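Local coordinates for uncharacterized protein (Xanthomonas campestris pv. campestris, PDB 3HIU) that is of unknown function but forms a ferritin-like four-helix bundle, found in the crystal as a pair of subunits, at residues E5-W10 with V116-A121. Numbering follows the deposited sequence.
Sequences ERLVKW and VAARSA. With EDO (1,2-ethanediol), chain R.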
loop_
_atom_site.group_PDB
_atom_site.type_symbol
_atom_site.label_atom_id
_atom_site.label_comp_id
_atom_site.label_asym_id
_atom_site.label_seq_id
_atom_site.Cartn_x
_atom_site.Cartn_y
_atom_site.Cartn_z
ATOM N N GLU B 5 4.676 -16.741 20.333
ATOM C CA GLU B 5 3.789 -15.629 20.651
ATOM C C GLU B 5 4.060 -14.354 19.844
ATOM O O GLU B 5 3.262 -13.422 19.879
ATOM C CB GLU B 5 3.755 -15.369 22.165
ATOM C CG GLU B 5 2.470 -15.846 22.882
ATOM C CD GLU B 5 2.018 -17.257 22.500
ATOM O OE1 GLU B 5 1.758 -18.073 23.409
ATOM O OE2 GLU B 5 1.907 -17.551 21.292
ATOM N N ARG B 6 5.167 -14.309 19.109
ATOM C CA ARG B 6 5.344 -13.253 18.115
ATOM C C ARG B 6 4.644 -13.650 16.815
ATOM O O ARG B 6 4.003 -12.831 16.165
ATOM C CB ARG B 6 6.820 -12.980 17.849
ATOM C CG ARG B 6 7.058 -12.186 16.571
ATOM C CD ARG B 6 6.395 -10.826 16.662
ATOM N NE ARG B 6 6.947 -10.067 17.776
ATOM C CZ ARG B 6 6.358 -9.019 18.338
ATOM N NH1 ARG B 6 6.949 -8.394 19.349
ATOM N NH2 ARG B 6 5.180 -8.599 17.894
ATOM N N LEU B 7 4.785 -14.917 16.443
ATOM C CA LEU B 7 4.088 -15.499 15.303
ATOM C C LEU B 7 2.581 -15.316 15.499
ATOM O O LEU B 7 1.878 -14.834 14.611
ATOM C CB LEU B 7 4.424 -16.995 15.217
ATOM C CG LEU B 7 4.450 -17.740 13.881
ATOM C CD1 LEU B 7 4.178 -19.213 14.106
ATOM C CD2 LEU B 7 3.448 -17.166 12.909
ATOM N N VAL B 8 2.098 -15.704 16.678
ATOM C CA VAL B 8 0.698 -15.533 17.065
ATOM C C VAL B 8 0.278 -14.059 17.022
ATOM O O VAL B 8 -0.816 -13.721 16.550
ATOM C CB VAL B 8 0.450 -16.086 18.481
ATOM C CG1 VAL B 8 -0.913 -15.667 18.989
ATOM C CG2 VAL B 8 0.597 -17.609 18.495
ATOM N N LYS B 9 1.158 -13.189 17.515
ATOM C CA LYS B 9 0.953 -11.740 17.459
ATOM C C LYS B 9 0.699 -11.210 16.030
ATOM O O LYS B 9 -0.261 -10.463 15.804
ATOM C CB LYS B 9 2.155 -11.034 18.086
ATOM C CG LYS B 9 1.854 -9.655 18.625
ATOM C CD LYS B 9 2.045 -8.597 17.561
ATOM C CE LYS B 9 1.497 -7.251 18.008
ATOM N NZ LYS B 9 1.357 -6.344 16.834
ATOM N N TRP B 10 1.559 -11.594 15.079
ATOM C CA TRP B 10 1.428 -11.173 13.678
ATOM C C TRP B 10 0.335 -11.934 12.951
ATOM O O TRP B 10 -0.305 -11.398 12.047
ATOM C CB TRP B 10 2.764 -11.288 12.938
ATOM C CG TRP B 10 3.747 -10.302 13.451
ATOM C CD1 TRP B 10 3.468 -9.233 14.220
ATOM C CD2 TRP B 10 5.162 -10.277 13.220
ATOM N NE1 TRP B 10 4.616 -8.535 14.501
ATOM C CE2 TRP B 10 5.672 -9.155 13.891
ATOM C CE3 TRP B 10 6.044 -11.091 12.512
ATOM C CZ2 TRP B 10 7.025 -8.826 13.882
ATOM C CZ3 TRP B 10 7.392 -10.758 12.500
ATOM C CH2 TRP B 10 7.866 -9.639 13.181
ATOM N N VAL B 116 8.679 -15.228 7.882
ATOM C CA VAL B 116 9.911 -15.127 8.662
ATOM C C VAL B 116 9.691 -15.428 10.156
ATOM O O VAL B 116 10.519 -16.087 10.793
ATOM C CB VAL B 116 10.581 -13.741 8.488
ATOM C CG1 VAL B 116 11.907 -13.687 9.227
ATOM C CG2 VAL B 116 10.798 -13.442 7.024
ATOM N N ALA B 117 8.579 -14.948 10.711
ATOM C CA ALA B 117 8.228 -15.241 12.102
ATOM C C ALA B 117 7.798 -16.699 12.269
ATOM O O ALA B 117 7.855 -17.251 13.373
ATOM C CB ALA B 117 7.130 -14.299 12.605
ATOM N N ALA B 118 7.354 -17.311 11.174
ATOM C CA ALA B 118 7.023 -18.731 11.176
ATOM C C ALA B 118 8.285 -19.589 11.038
ATOM O O ALA B 118 8.478 -20.555 11.772
ATOM C CB ALA B 118 6.032 -19.050 10.062
ATOM N N ARG B 119 9.145 -19.239 10.089
ATOM C CA ARG B 119 10.382 -19.982 9.915
ATOM C C ARG B 119 11.182 -19.990 11.214
ATOM O O ARG B 119 11.514 -21.062 11.747
ATOM C CB ARG B 119 11.192 -19.434 8.735
ATOM C CG ARG B 119 10.659 -19.942 7.398
ATOM C CD ARG B 119 11.387 -19.388 6.185
ATOM N NE ARG B 119 10.733 -19.833 4.952
ATOM C CZ ARG B 119 10.953 -19.311 3.747
ATOM N NH1 ARG B 119 11.815 -18.314 3.596
ATOM N NH2 ARG B 119 10.301 -19.784 2.690
ATOM N N SER B 120 11.467 -18.794 11.728
ATOM C CA SER B 120 12.184 -18.629 12.996
ATOM C C SER B 120 11.569 -19.455 14.137
ATOM O O SER B 120 12.282 -19.946 15.014
ATOM C CB SER B 120 12.262 -17.139 13.377
ATOM O OG SER B 120 12.388 -16.954 14.779
ATOM N N ALA B 121 10.246 -19.602 14.115
ATOM C CA ALA B 121 9.524 -20.357 15.140
ATOM C C ALA B 121 9.517 -21.854 14.833
ATOM O O ALA B 121 9.007 -22.655 15.621
ATOM C CB ALA B 121 8.099 -19.836 15.285
HETATM C C1 EDO R . 5.456 -10.421 21.586
HETATM O O1 EDO R . 4.087 -10.620 21.221
HETATM C C2 EDO R . 5.593 -9.137 22.402
HETATM O O2 EDO R . 6.981 -8.861 22.640
#
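Apolar packing joins residues 5-10 to residues 116-121, the short axes running nearly antiparallel (158°) and 8.9 Å apart. Leu7 and Ala117 bring the backbones closest, CA to CA 5.2 Å. With CG anti to its backbone N (chi1 -150°), Leu7 reaches across to the backbone of Ala117 and Ala118: its CG lies 3.5 Å from Ala117 O, CD2 meets Ala118 CB at 4.3 Å, and CD1 lies beside Ala118 CA and reaches Ala121 CB at 4.1 Å. Val126 of helix 124-159 touches both Leu7 and Ala118. One turn along, the six-membered ring of Trp10 meets the Ala117 methyl obliquely, CE3 to CB 3.4 Å, while Arg6 CD lies 3.3 Å above one face of the Trp10 indole near its rim. The polar ends turn to the second subunit: Arg6 NE forms a salt bridge with its Glu159, and OD1 of its Asp91 takes salt bridges from Arg6 NH2 and Lys9 NZ and a hydrogen bond from Trp10 NE1. C1 of an ethanediol, probably from the crystallisation liquor, lies over one face of the Arg6 guanidinium, and its O1 hydrogen-bonds Glu5 O (3.2 Å). Such antiparallel packing of helices 2-28 and 94-120 on small alanines is consistent with a ferritin-like four-helix bundle, here beside the second subunit.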